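Local coordinates for Alp7A (PDB 5EC0), which is an actin-like, nucleotide-binding protein of Bacillus subtilis that probably drives plasmid segregation through its role in the bacterial cytoskeleton, at residues Y22-P27 and T105-A110; L57-T60 and T65-Y68; V340-R345 and D349-N354. All coordinates share one frame; numbering follows the deposited sequence.

Contact 1. Residues Y22-P27 and T105-A110; sequences YFFELP and TAYYQA
F24 and Y107 are brought together by different first torsions: F24 sets CG between its backbone N and carbonyl carbon (chi1 67°), Y107 has CG anti to its N (chi1 168°), and the two side chains therefore run antiparallel past one another. They belong to a helix-on-sheet layer of the actin-like fold, in which helix 95-112 packs over strand 22-33, the axes of segments 22-27 and 105-110 10.9 Å apart. The two rings form a T-shaped (edge-to-face) pair. Y107 directs its CD2 edge at one face of F24, offset toward the rim, and CD2 lies 3.8 Å from F24 CZ. The ring centroids of F24 and Y107 are 5.1 Å apart and the planes stand at 80°. Y108, one residue further along the helix, crosses F24 at about a right angle and sets its CB 4.1 Å from F24 CE2. Beyond that carbon, the Y108 ring reaches back to the strand, its CE1 3.8 Å from Y22 CD2, which meets the ring edge near its plane; this ring pair is oblique. Y22 CD2 also lies in the plane of the F24 ring, at its edge, so F24 is hemmed in by aromatic groups from both segments. An alanine here would remove the face that receives Y107 and would probably open a gap between strand and helix, leaving the Y107 ring less firmly fixed. A104 of the same helix and I19 also touch F24, while K112 makes a cation-pi contact with Y22. At the polar ends of two rings a water joins strand to helix, hydrogen-bonded to Y22 OH at 3.0 Å and to Y107 OH at 2.7 Å, in the plane of the Y107 ring at its edge.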
# COMPACT_ATOMS: atom_id res chain seq x y z
N TYR A 22 9.83 -11.56 -0.89
CA TYR A 22 9.74 -11.43 0.55
C TYR A 22 8.98 -10.16 0.94
O TYR A 22 9.35 -9.03 0.57
CB TYR A 22 11.14 -11.42 1.17
CG TYR A 22 11.14 -11.32 2.68
CD1 TYR A 22 10.87 -12.43 3.48
CD2 TYR A 22 11.41 -10.11 3.31
CE1 TYR A 22 10.88 -12.33 4.87
CE2 TYR A 22 11.43 -10.01 4.69
CZ TYR A 22 11.16 -11.11 5.47
OH TYR A 22 11.17 -10.99 6.84
N PHE A 23 7.92 -10.36 1.72
CA PHE A 23 7.08 -9.27 2.20
C PHE A 23 7.46 -8.71 3.58
O PHE A 23 7.72 -9.46 4.53
CB PHE A 23 5.61 -9.72 2.23
CG PHE A 23 4.67 -8.68 2.79
CD1 PHE A 23 4.15 -7.69 1.96
CD2 PHE A 23 4.31 -8.70 4.14
CE1 PHE A 23 3.29 -6.71 2.46
CE2 PHE A 23 3.45 -7.72 4.65
CZ PHE A 23 2.94 -6.73 3.81
N PHE A 24 7.48 -7.38 3.69
CA PHE A 24 7.42 -6.71 4.99
C PHE A 24 6.89 -5.30 4.75
O PHE A 24 6.85 -4.83 3.61
CB PHE A 24 8.79 -6.68 5.71
CG PHE A 24 9.83 -5.83 5.04
CD1 PHE A 24 9.90 -4.46 5.29
CD2 PHE A 24 10.76 -6.40 4.18
CE1 PHE A 24 10.86 -3.67 4.67
CE2 PHE A 24 11.74 -5.61 3.57
CZ PHE A 24 11.79 -4.24 3.82
N GLU A 25 6.47 -4.65 5.83
CA GLU A 25 5.90 -3.32 5.75
C GLU A 25 6.33 -2.48 6.95
O GLU A 25 6.76 -3.01 7.97
CB GLU A 25 4.38 -3.39 5.65
CG GLU A 25 3.70 -4.30 6.66
CD GLU A 25 2.18 -4.28 6.55
OE1 GLU A 25 1.65 -3.35 5.91
OE2 GLU A 25 1.50 -5.18 7.10
N LEU A 26 6.21 -1.17 6.81
CA LEU A 26 6.67 -0.20 7.79
C LEU A 26 5.64 0.88 7.89
O LEU A 26 5.02 1.22 6.88
CB LEU A 26 8.01 0.44 7.38
CG LEU A 26 9.26 -0.38 7.07
CD1 LEU A 26 10.32 0.50 6.41
CD2 LEU A 26 9.79 -1.00 8.35
N PRO A 27 5.47 1.45 9.09
CA PRO A 27 4.66 2.67 9.22
C PRO A 27 5.22 3.75 8.30
O PRO A 27 6.44 3.80 8.11
CB PRO A 27 4.83 3.05 10.70
CG PRO A 27 5.15 1.76 11.38
CD PRO A 27 5.93 0.94 10.39
N THR A 105 15.43 -0.87 2.18
CA THR A 105 16.45 -1.66 1.52
C THR A 105 17.60 -2.02 2.49
O THR A 105 18.11 -3.13 2.47
CB THR A 105 17.02 -0.91 0.30
OG1 THR A 105 15.96 -0.52 -0.59
CG2 THR A 105 18.03 -1.79 -0.44
N ALA A 106 18.00 -1.06 3.33
CA ALA A 106 19.08 -1.30 4.29
C ALA A 106 18.64 -2.32 5.33
O ALA A 106 19.44 -3.16 5.78
CB ALA A 106 19.49 0.00 4.96
N TYR A 107 17.37 -2.26 5.71
CA TYR A 107 16.81 -3.23 6.63
C TYR A 107 16.85 -4.65 6.06
O TYR A 107 17.26 -5.60 6.73
CB TYR A 107 15.37 -2.88 6.99
CG TYR A 107 14.68 -4.01 7.70
CD1 TYR A 107 15.11 -4.42 8.96
CD2 TYR A 107 13.63 -4.69 7.10
CE1 TYR A 107 14.49 -5.47 9.61
CE2 TYR A 107 13.00 -5.74 7.75
CZ TYR A 107 13.44 -6.12 9.01
OH TYR A 107 12.83 -7.16 9.65
N TYR A 108 16.42 -4.78 4.81
CA TYR A 108 16.42 -6.08 4.16
C TYR A 108 17.85 -6.61 4.03
O TYR A 108 18.09 -7.81 4.21
CB TYR A 108 15.76 -6.00 2.78
CG TYR A 108 15.74 -7.32 2.05
CD1 TYR A 108 14.71 -8.24 2.25
CD2 TYR A 108 16.74 -7.65 1.14
CE1 TYR A 108 14.67 -9.44 1.57
CE2 TYR A 108 16.73 -8.86 0.46
CZ TYR A 108 15.69 -9.75 0.67
OH TYR A 108 15.67 -10.96 -0.01
N GLN A 109 18.79 -5.71 3.74
CA GLN A 109 20.19 -6.11 3.63
C GLN A 109 20.71 -6.63 4.97
O GLN A 109 21.43 -7.63 5.00
CB GLN A 109 21.06 -4.94 3.16
CG GLN A 109 22.43 -5.37 2.65
CD GLN A 109 23.44 -5.70 3.76
OE1 GLN A 109 23.53 -5.02 4.79
NE2 GLN A 109 24.22 -6.76 3.54
N ALA A 110 20.36 -5.94 6.05
CA ALA A 110 20.80 -6.34 7.39
C ALA A 110 20.17 -7.67 7.80
O ALA A 110 20.81 -8.50 8.43
CB ALA A 110 20.47 -5.27 8.41
O HOH W 1 10.89 -8.41 8.30

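Contact 2. Residues L57-T60 and T65-Y68; sequences LVST and TERY
S59 and Y68 face each other as an antiparallel non-hydrogen-bonded pair in the beta hairpin of strands 56-62 and 65-71, their CA atoms 4.4 Å apart. In the next pair, T60 and R67 exchange two backbone hydrogen bonds. R67 N reaches T60 O over 2.9 Å, nearly straight at 170°; T60 N donates to R67 O over 3.1 Å with more bend. Beside them, S59 CA makes a close CA-H...O contact with the same R67 O.

The E66 side chain can be traced outward along the serine. From CB it starts with CG anti to the backbone N (chi1 175°), and CG passes 4.1 Å from S59 OG. The chain stays extended, so CD runs on alongside that hydroxyl, and at the tip OE2 stands 3.3 Å from S59 OG, a weak hydrogen bond at most. K158 adds a long, weak ion pair to OE2. On the same face of the sheet, S59 CB rests 3.7 Å from Y68 CD2. T60 and R67 point to the other face and find their polar partners elsewhere: T60 OG1 bonds to Q156 O, and R67 NH2 forms a salt bridge with E32.

The hairpin is therefore joined here mainly through its main chain, and its strongest side-chain bonds are spent on linking it to the neighbouring strands 153-159 and 22-33.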
# COMPACT_ATOMS: atom_id res chain seq x y z
N LEU A 57 17.17 4.39 12.11
CA LEU A 57 17.77 5.71 12.18
C LEU A 57 18.84 5.78 11.10
O LEU A 57 19.87 5.11 11.20
CB LEU A 57 18.37 5.97 13.56
CG LEU A 57 19.19 7.25 13.76
CD1 LEU A 57 18.34 8.50 13.52
CD2 LEU A 57 19.83 7.28 15.15
N VAL A 58 18.59 6.57 10.07
CA VAL A 58 19.48 6.60 8.92
C VAL A 58 19.87 8.01 8.57
O VAL A 58 19.24 8.97 9.00
CB VAL A 58 18.82 5.95 7.69
CG1 VAL A 58 18.46 4.49 7.96
CG2 VAL A 58 17.59 6.76 7.27
N SER A 59 20.92 8.15 7.77
CA SER A 59 21.25 9.43 7.18
C SER A 59 21.47 9.24 5.69
O SER A 59 21.88 8.16 5.26
CB SER A 59 22.48 10.05 7.82
OG SER A 59 23.66 9.41 7.36
N THR A 60 21.20 10.27 4.92
CA THR A 60 21.49 10.22 3.50
C THR A 60 21.80 11.63 3.03
O THR A 60 21.46 12.61 3.71
CB THR A 60 20.31 9.60 2.71
OG1 THR A 60 20.73 9.32 1.38
CG2 THR A 60 19.13 10.55 2.68
N THR A 65 23.70 17.82 1.27
CA THR A 65 23.52 18.01 2.70
C THR A 65 23.18 16.67 3.36
O THR A 65 22.19 16.04 3.01
CB THR A 65 22.40 19.03 3.03
OG1 THR A 65 22.69 20.28 2.40
CG2 THR A 65 22.27 19.24 4.54
N GLU A 66 24.01 16.24 4.31
CA GLU A 66 23.75 14.99 5.03
C GLU A 66 22.64 15.16 6.06
O GLU A 66 22.81 15.82 7.07
CB GLU A 66 25.02 14.49 5.72
CG GLU A 66 24.81 13.26 6.58
CD GLU A 66 26.10 12.69 7.13
OE1 GLU A 66 27.17 13.28 6.88
OE2 GLU A 66 26.04 11.64 7.82
N ARG A 67 21.49 14.54 5.81
CA ARG A 67 20.34 14.73 6.69
C ARG A 67 19.91 13.44 7.41
O ARG A 67 20.09 12.32 6.90
CB ARG A 67 19.19 15.33 5.89
CG ARG A 67 19.48 16.78 5.46
CD ARG A 67 18.59 17.24 4.31
NE ARG A 67 17.18 17.18 4.67
CZ ARG A 67 16.19 17.43 3.83
NH1 ARG A 67 16.45 17.76 2.57
NH2 ARG A 67 14.93 17.36 4.24
N TYR A 68 19.35 13.61 8.60
CA TYR A 68 19.11 12.51 9.54
C TYR A 68 17.61 12.25 9.73
O TYR A 68 16.84 13.17 10.00
CB TYR A 68 19.80 12.83 10.89
CG TYR A 68 21.30 13.06 10.76
CD1 TYR A 68 21.81 14.29 10.36
CD2 TYR A 68 22.20 12.02 10.99
CE1 TYR A 68 23.19 14.48 10.22
CE2 TYR A 68 23.56 12.20 10.86
CZ TYR A 68 24.06 13.43 10.47
OH TYR A 68 25.42 13.60 10.33

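Contact 3. Residues V340-R345 and D349-N354; sequences VVTEER and DISESN
E343 and S351 mark the closest backbone approach of two successive helices, 335-346 and 348-354, with CA atoms only 5.0 Å apart. Both lie in the Alp7A C-terminal domain (actin-ATPase clan), packed helix to helix away from the ADP site. S351 is a small residue at this tight point, its CB 3.7 Å from E343 N.

The side-chain link is made by two hydroxyls. S351 has OG anti to its backbone N (chi1 175°), which carries the oxygen across to T342 OG1, 2.7 Å away and hydrogen-bonded to it. T342 in turn holds OG1 between its own N and carbonyl carbon (chi1 54°), hydrogen-bonded to I338 O one turn back. S351 OG also has a weak bond to S339 O, so both buried hydroxyls are tied to the first helix. In the last turn of the second helix, D349 O accepts from S353 N and, at 3.0 Å, from S353 OG, one from each side of the carbonyl plane.

Helix 292-313 lies against the first helix, touching V341 and giving salt bridges from K300 to E344 and from E311 to R345. The second helix meets strand 322-327 through a backbone hydrogen bond between N354 and Y324.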
# COMPACT_ATOMS: atom_id res chain seq x y z
N VAL A 340 -23.65 -7.02 3.28
CA VAL A 340 -24.94 -6.66 3.85
C VAL A 340 -25.62 -5.53 3.07
O VAL A 340 -26.80 -5.62 2.72
CB VAL A 340 -24.80 -6.21 5.33
CG1 VAL A 340 -26.17 -5.77 5.89
CG2 VAL A 340 -24.20 -7.32 6.19
N VAL A 341 -24.86 -4.47 2.82
CA VAL A 341 -25.41 -3.30 2.17
C VAL A 341 -25.83 -3.60 0.73
O VAL A 341 -26.91 -3.17 0.30
CB VAL A 341 -24.40 -2.11 2.19
CG1 VAL A 341 -24.73 -1.10 1.10
CG2 VAL A 341 -24.38 -1.44 3.58
N THR A 342 -25.01 -4.33 -0.02
CA THR A 342 -25.34 -4.58 -1.42
C THR A 342 -26.55 -5.51 -1.52
O THR A 342 -27.36 -5.40 -2.45
CB THR A 342 -24.13 -5.15 -2.22
OG1 THR A 342 -23.60 -6.32 -1.57
CG2 THR A 342 -23.04 -4.11 -2.31
N GLU A 343 -26.70 -6.40 -0.55
CA GLU A 343 -27.85 -7.28 -0.53
C GLU A 343 -29.13 -6.49 -0.26
O GLU A 343 -30.16 -6.77 -0.86
CB GLU A 343 -27.69 -8.38 0.50
CG GLU A 343 -28.81 -9.40 0.39
CD GLU A 343 -28.78 -10.44 1.48
OE1 GLU A 343 -27.81 -11.22 1.52
OE2 GLU A 343 -29.73 -10.47 2.29
N GLU A 344 -29.06 -5.51 0.64
CA GLU A 344 -30.23 -4.67 0.95
C GLU A 344 -30.63 -3.81 -0.23
O GLU A 344 -31.80 -3.52 -0.44
CB GLU A 344 -29.96 -3.75 2.15
CG GLU A 344 -29.91 -4.42 3.52
CD GLU A 344 -29.60 -3.42 4.63
OE1 GLU A 344 -29.07 -2.33 4.32
OE2 GLU A 344 -29.88 -3.72 5.81
N ARG A 345 -29.63 -3.42 -1.01
CA ARG A 345 -29.80 -2.41 -2.03
C ARG A 345 -30.14 -3.02 -3.39
O ARG A 345 -30.90 -2.43 -4.16
CB ARG A 345 -28.51 -1.58 -2.12
CG ARG A 345 -28.70 -0.14 -2.55
CD ARG A 345 -27.39 0.62 -2.44
NE ARG A 345 -27.34 1.75 -3.36
CZ ARG A 345 -27.86 2.95 -3.10
NH1 ARG A 345 -28.49 3.16 -1.95
NH2 ARG A 345 -27.78 3.92 -3.99
N ASP A 349 -29.00 -11.97 -5.14
CA ASP A 349 -28.39 -12.48 -6.37
C ASP A 349 -27.34 -11.52 -6.96
O ASP A 349 -26.23 -11.94 -7.29
CB ASP A 349 -29.48 -12.77 -7.41
CG ASP A 349 -30.37 -13.93 -7.00
OD1 ASP A 349 -29.87 -14.81 -6.27
OD2 ASP A 349 -31.55 -13.97 -7.41
N ILE A 350 -27.70 -10.25 -7.08
CA ILE A 350 -26.78 -9.26 -7.61
C ILE A 350 -25.64 -8.97 -6.62
O ILE A 350 -24.50 -8.71 -7.03
CB ILE A 350 -27.52 -7.96 -7.96
CG1 ILE A 350 -28.49 -8.23 -9.11
CG2 ILE A 350 -26.53 -6.85 -8.33
CD1 ILE A 350 -29.33 -7.04 -9.46
N SER A 351 -25.94 -9.04 -5.33
CA SER A 351 -24.92 -8.84 -4.32
C SER A 351 -23.78 -9.85 -4.46
O SER A 351 -22.60 -9.47 -4.52
CB SER A 351 -25.52 -8.92 -2.92
OG SER A 351 -24.51 -8.83 -1.92
N GLU A 352 -24.14 -11.13 -4.52
CA GLU A 352 -23.14 -12.20 -4.55
C GLU A 352 -22.35 -12.26 -5.87
O GLU A 352 -21.13 -12.46 -5.84
CB GLU A 352 -23.81 -13.55 -4.28
CG GLU A 352 -23.71 -14.01 -2.82
CD GLU A 352 -24.61 -15.20 -2.49
OE1 GLU A 352 -24.76 -16.10 -3.35
OE2 GLU A 352 -25.18 -15.23 -1.37
N SER A 353 -23.01 -12.10 -7.01
CA SER A 353 -22.31 -12.27 -8.28
C SER A 353 -21.67 -10.98 -8.79
O SER A 353 -20.69 -11.02 -9.54
CB SER A 353 -23.25 -12.84 -9.34
OG SER A 353 -24.35 -11.97 -9.57
N ASN A 354 -22.20 -9.82 -8.38
CA ASN A 354 -21.73 -8.55 -8.95
C ASN A 354 -20.95 -7.65 -8.00
O ASN A 354 -20.35 -6.68 -8.44
CB ASN A 354 -22.92 -7.74 -9.49
CG ASN A 354 -23.58 -8.41 -10.68
OD1 ASN A 354 -23.21 -9.52 -11.07
ND2 ASN A 354 -24.56 -7.73 -11.26

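How the contacts relate
Contacts 1 and 2 share the larger sheet, in which strands 22-33 and 65-71 are neighbours; contact 2 is nested inside the chain loop closed by contact 1, and their nearest atoms are about 5 Å apart. Contact 3 lies on the opposite side of the chain's centre, with about 39 Å between its centre and that of contact 1. Contact 1, partly buried and nearest to the middle of the molecule, joins strand to helix through aromatic rings and a water; contact 2, also partly buried but further out, relies on main-chain bonding within one sheet; contact 3, farthest out, joins two helices by hydroxyls whose residues are nevertheless buried.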